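Local coordinates for protein glucanase (Clostridium thermocellum, PDB 5GXX) that probably hydrolyses internal beta-1,4-glucosidic bonds of cellulose as a family 9 endoglucanase of the cellulosome, at residues S82-R85 / L86-E89; L68-A71 / L72-Y75. The protein carries 1 engineered substitution. One frame throughout, in Å; residues are numbered along the deposited sequence.

Contact 1 (S82-R85 / L86-E89)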
loop_
_atom_site.group_PDB
_atom_site.type_symbol
_atom_site.label_atom_id
_atom_site.label_comp_id
_atom_site.label_asym_id
_atom_site.label_seq_id
_atom_site.Cartn_x
_atom_site.Cartn_y
_atom_site.Cartn_z
ATOM N N SER A 82 44.706 -2.911 38.965
ATOM C CA SER A 82 43.384 -2.980 38.336
ATOM C C SER A 82 43.298 -4.049 37.249
ATOM O O SER A 82 42.200 -4.472 36.882
ATOM C CB SER A 82 43.022 -1.635 37.705
ATOM O OG SER A 82 43.827 -1.384 36.565
ATOM N N GLY A 83 44.444 -4.442 36.697
ATOM C CA GLY A 83 44.498 -5.444 35.635
ATOM C C GLY A 83 44.006 -4.936 34.291
ATOM O O GLY A 83 43.760 -5.714 33.372
ATOM N N GLN A 84 43.862 -3.623 34.168
ATOM C CA GLN A 84 43.284 -3.044 32.953
ATOM C C GLN A 84 44.258 -2.472 31.925
ATOM O O GLN A 84 43.830 -2.089 30.834
ATOM C CB GLN A 84 42.251 -1.974 33.337
ATOM C CG GLN A 84 41.147 -2.565 34.230
ATOM C CD GLN A 84 40.519 -3.803 33.627
ATOM O OE1 GLN A 84 40.069 -3.775 32.483
ATOM N NE2 GLN A 84 40.497 -4.906 34.382
ATOM N N ARG A 85 45.549 -2.390 32.248
ATOM C CA ARG A 85 46.518 -1.810 31.320
ATOM C C ARG A 85 46.511 -2.443 29.927
ATOM O O ARG A 85 46.456 -1.719 28.930
ATOM C CB ARG A 85 47.941 -1.851 31.869
ATOM C CG ARG A 85 48.874 -1.052 30.970
ATOM C CD ARG A 85 50.303 -1.079 31.482
ATOM N NE ARG A 85 51.139 -0.177 30.699
ATOM C CZ ARG A 85 52.263 0.375 31.147
ATOM N NH1 ARG A 85 52.698 0.113 32.372
ATOM N NH2 ARG A 85 52.950 1.199 30.369
ATOM N N LEU A 86 46.557 -3.770 29.848
ATOM C CA LEU A 86 46.617 -4.422 28.549
ATOM C C LEU A 86 45.308 -4.249 27.780
ATOM O O LEU A 86 45.327 -4.086 26.557
ATOM C CB LEU A 86 46.998 -5.905 28.674
ATOM C CG LEU A 86 48.451 -6.183 29.097
ATOM C CD1 LEU A 86 48.617 -7.585 29.696
ATOM C CD2 LEU A 86 49.436 -5.954 27.941
ATOM N N HIS A 87 44.180 -4.286 28.486
ATOM C CA HIS A 87 42.898 -3.953 27.850
ATOM C C HIS A 87 42.890 -2.565 27.227
ATOM O O HIS A 87 42.439 -2.390 26.083
ATOM C CB HIS A 87 41.716 -4.058 28.817
ATOM C CG HIS A 87 41.417 -5.459 29.247
ATOM N ND1 HIS A 87 41.088 -6.458 28.358
ATOM C CD2 HIS A 87 41.433 -6.035 30.472
ATOM C CE1 HIS A 87 40.904 -7.589 29.016
ATOM N NE2 HIS A 87 41.095 -7.356 30.303
ATOM N N LEU A 88 43.357 -1.581 27.994
ATOM C CA LEU A 88 43.408 -0.206 27.512
ATOM C C LEU A 88 44.360 -0.061 26.320
ATOM O O LEU A 88 44.024 0.598 25.335
ATOM C CB LEU A 88 43.755 0.741 28.663
ATOM C CG LEU A 88 43.803 2.230 28.317
ATOM C CD1 LEU A 88 42.560 2.701 27.553
ATOM C CD2 LEU A 88 43.999 3.074 29.573
ATOM N N GLU A 89 45.530 -0.693 26.401
ATOM C CA GLU A 89 46.509 -0.611 25.324
ATOM C C GLU A 89 46.014 -1.130 23.979
ATOM O O GLU A 89 46.128 -0.440 22.962
ATOM C CB GLU A 89 47.802 -1.330 25.711
ATOM C CG GLU A 89 48.665 -0.472 26.631
ATOM C CD GLU A 89 49.845 -1.216 27.205
ATOM O OE1 GLU A 89 49.951 -2.442 26.988
ATOM O OE2 GLU A 89 50.653 -0.564 27.893
HETATM O O HOH W 1 44.605 -5.963 30.865
HETATM O O HOH W 2 51.175 2.000 27.763
#
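The backbone passes from loop to helix here: L88 N donates to Q84 O at 2.9 Å and E89 N to R85 O, both i to i+4 bonds in the first turn of helix 85-101. The approach to the helix is an ST turn, in which S82 OG accepts from Q84 N. G83, inside this turn, has a positive phi, which favours glycine. Q84 is bent at chi2, and its amide turns back on the loop, where NE2 donates to S82 O at 3.1 Å. This bond lies close to the amide plane and helps fix its rotation. The other end of the amide, OE1, sits 3.3 Å from CD2 of H87. Amide and imidazole planes are only 15° apart, but the approach to the ring is oblique. Water 1 joins the same turn by donating to G83 O and accepting from H87 N.

One residue after Q84, R85 forms an i to i+4 salt bridge with E89. R85 is extended from CG to NE, with CG anti to the backbone N (chi1 -171°). NE meets E89 OE2 at 2.9 Å from above the carboxylate plane. The guanidinium and carboxylate planes are turned 65° apart. R85 NH1 is engaged elsewhere, in salt bridges with D77 and E80, so three acidic residues share one guanidinium. L88 points its branches to helices 58-75 and 412-429. On the R85-E89 pair, water 2 closes a small ring: it accepts from R85 NH2 and donates to E89 OE2 at 2.6 Å.

Contact 2 (L68-A71 / L72-Y75); sequences LGWA and LYEY
W70, A71 and L72 carry this contact, each bonded to a residue one turn away: E74, Y75 and L68. They lie on helix 58-75 of the family 9 catalytic domain, an (alpha/alpha)6 barrel in this family. The L72 backbone N donates to L68 O at 3.2 Å. The side chain of L72 starts close to G69, with L72 CB 3.5 Å from G69 O. It then faces helix 85-101, where it packs on L92. A71 O accepts from Y75 N at 3.0 Å, near the end of the helix.

The indole of W70 lies beside E74. W70 NE1 donates to E74 OE2 at 2.8 Å, and the oxygen lies at the ring edge, near its plane. OE2 uses its anti lone pair, on the side away from OE1. E74 is bent at chi2 (-65°), which keeps its carboxylate beside the indole, the two planes 65° apart. OE2 also takes a salt bridge from R258, so two donors grip it. The rings of W207 and F310 meet the indole edge-to-face. Y75 reaches D317 through its OH. Its ring has E74 CB over the centre of one face, 3.5 Å above the plane.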
loop_
_atom_site.group_PDB
_atom_site.type_symbol
_atom_site.label_atom_id
_atom_site.label_comp_id
_atom_site.label_asym_id
_atom_site.label_seq_id
_atom_site.Cartn_x
_atom_site.Cartn_y
_atom_site.Cartn_z
ATOM N N LEU A 68 42.771 8.433 25.443
ATOM C CA LEU A 68 43.162 7.110 25.946
ATOM C C LEU A 68 44.683 6.992 26.048
ATOM O O LEU A 68 45.194 6.427 27.023
ATOM C CB LEU A 68 42.594 5.977 25.092
ATOM C CG LEU A 68 41.068 5.829 25.083
ATOM C CD1 LEU A 68 40.671 4.479 24.474
ATOM C CD2 LEU A 68 40.411 5.980 26.461
ATOM N N GLY A 69 45.381 7.547 25.053
ATOM C CA GLY A 69 46.841 7.598 25.073
ATOM C C GLY A 69 47.324 8.417 26.252
ATOM O O GLY A 69 48.247 7.996 26.966
ATOM N N TRP A 70 46.678 9.560 26.488
ATOM C CA TRP A 70 47.088 10.448 27.573
ATOM C C TRP A 70 46.890 9.722 28.901
ATOM O O TRP A 70 47.745 9.838 29.784
ATOM C CB TRP A 70 46.348 11.792 27.504
ATOM C CG TRP A 70 46.908 12.888 28.376
ATOM C CD1 TRP A 70 48.060 12.848 29.099
ATOM C CD2 TRP A 70 46.347 14.196 28.590
ATOM N NE1 TRP A 70 48.243 14.035 29.771
ATOM C CE2 TRP A 70 47.206 14.882 29.472
ATOM C CE3 TRP A 70 45.174 14.839 28.154
ATOM C CZ2 TRP A 70 46.947 16.189 29.904
ATOM C CZ3 TRP A 70 44.925 16.132 28.571
ATOM C CH2 TRP A 70 45.792 16.788 29.458
ATOM N N ALA A 71 45.793 8.972 29.036
ATOM C CA ALA A 71 45.559 8.194 30.256
ATOM C C ALA A 71 46.723 7.238 30.544
ATOM O O ALA A 71 47.211 7.150 31.681
ATOM C CB ALA A 71 44.245 7.449 30.159
ATOM N N LEU A 72 47.170 6.536 29.507
ATOM C CA LEU A 72 48.292 5.618 29.632
ATOM C C LEU A 72 49.584 6.370 29.919
ATOM O O LEU A 72 50.399 5.889 30.711
ATOM C CB LEU A 72 48.430 4.759 28.367
ATOM C CG LEU A 72 47.399 3.640 28.169
ATOM C CD1 LEU A 72 47.433 3.080 26.745
ATOM C CD2 LEU A 72 47.534 2.491 29.175
ATOM N N TYR A 73 49.773 7.533 29.290
ATOM C CA TYR A 73 50.984 8.337 29.454
ATOM C C TYR A 73 51.166 8.798 30.895
ATOM O O TYR A 73 52.279 8.800 31.414
ATOM C CB TYR A 73 50.971 9.528 28.482
ATOM C CG TYR A 73 52.187 10.424 28.524
ATOM C CD1 TYR A 73 53.332 10.133 27.771
ATOM C CD2 TYR A 73 52.183 11.591 29.276
ATOM C CE1 TYR A 73 54.446 10.970 27.804
ATOM C CE2 TYR A 73 53.281 12.434 29.308
ATOM C CZ TYR A 73 54.417 12.113 28.573
ATOM O OH TYR A 73 55.496 12.973 28.631
ATOM N N GLU A 74 50.065 9.147 31.554
ATOM C CA GLU A 74 50.136 9.633 32.936
ATOM C C GLU A 74 50.133 8.521 33.968
ATOM O O GLU A 74 50.854 8.598 34.966
ATOM C CB GLU A 74 48.938 10.540 33.238
ATOM C CG GLU A 74 48.891 11.780 32.358
ATOM C CD GLU A 74 50.053 12.717 32.576
ATOM O OE1 GLU A 74 50.730 12.646 33.633
ATOM O OE2 GLU A 74 50.292 13.565 31.691
ATOM N N TYR A 75 49.302 7.511 33.736
ATOM C CA TYR A 75 48.900 6.599 34.798
ATOM C C TYR A 75 49.070 5.126 34.415
ATOM O O TYR A 75 48.740 4.239 35.200
ATOM C CB TYR A 75 47.482 6.971 35.314
ATOM C CG TYR A 75 47.380 8.414 35.824
ATOM C CD1 TYR A 75 48.283 8.905 36.767
ATOM C CD2 TYR A 75 46.369 9.287 35.385
ATOM C CE1 TYR A 75 48.225 10.215 37.231
ATOM C CE2 TYR A 75 46.304 10.615 35.847
ATOM C CZ TYR A 75 47.234 11.068 36.773
ATOM O OH TYR A 75 47.220 12.365 37.267
#

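How the contacts relate
Both contacts belong to the family 9 catalytic domain, with centres about 11 Å apart. Contact 2 comes first, in the last turns of helix 58-75. A short loop follows, and contact 1 spans the end of that loop and the start of helix 85-101. The two helices are thus neighbours in sequence and in space. They meet through leucines: L88 CD2 is 3.6 Å from L72 CD2, and L88 CD1 also packs on L68 CD1. E89 CG and R85 CG add further packing on L72. The outcome is an apolar seam between two successive helices, consistent with the helix-on-helix build of the catalytic barrel.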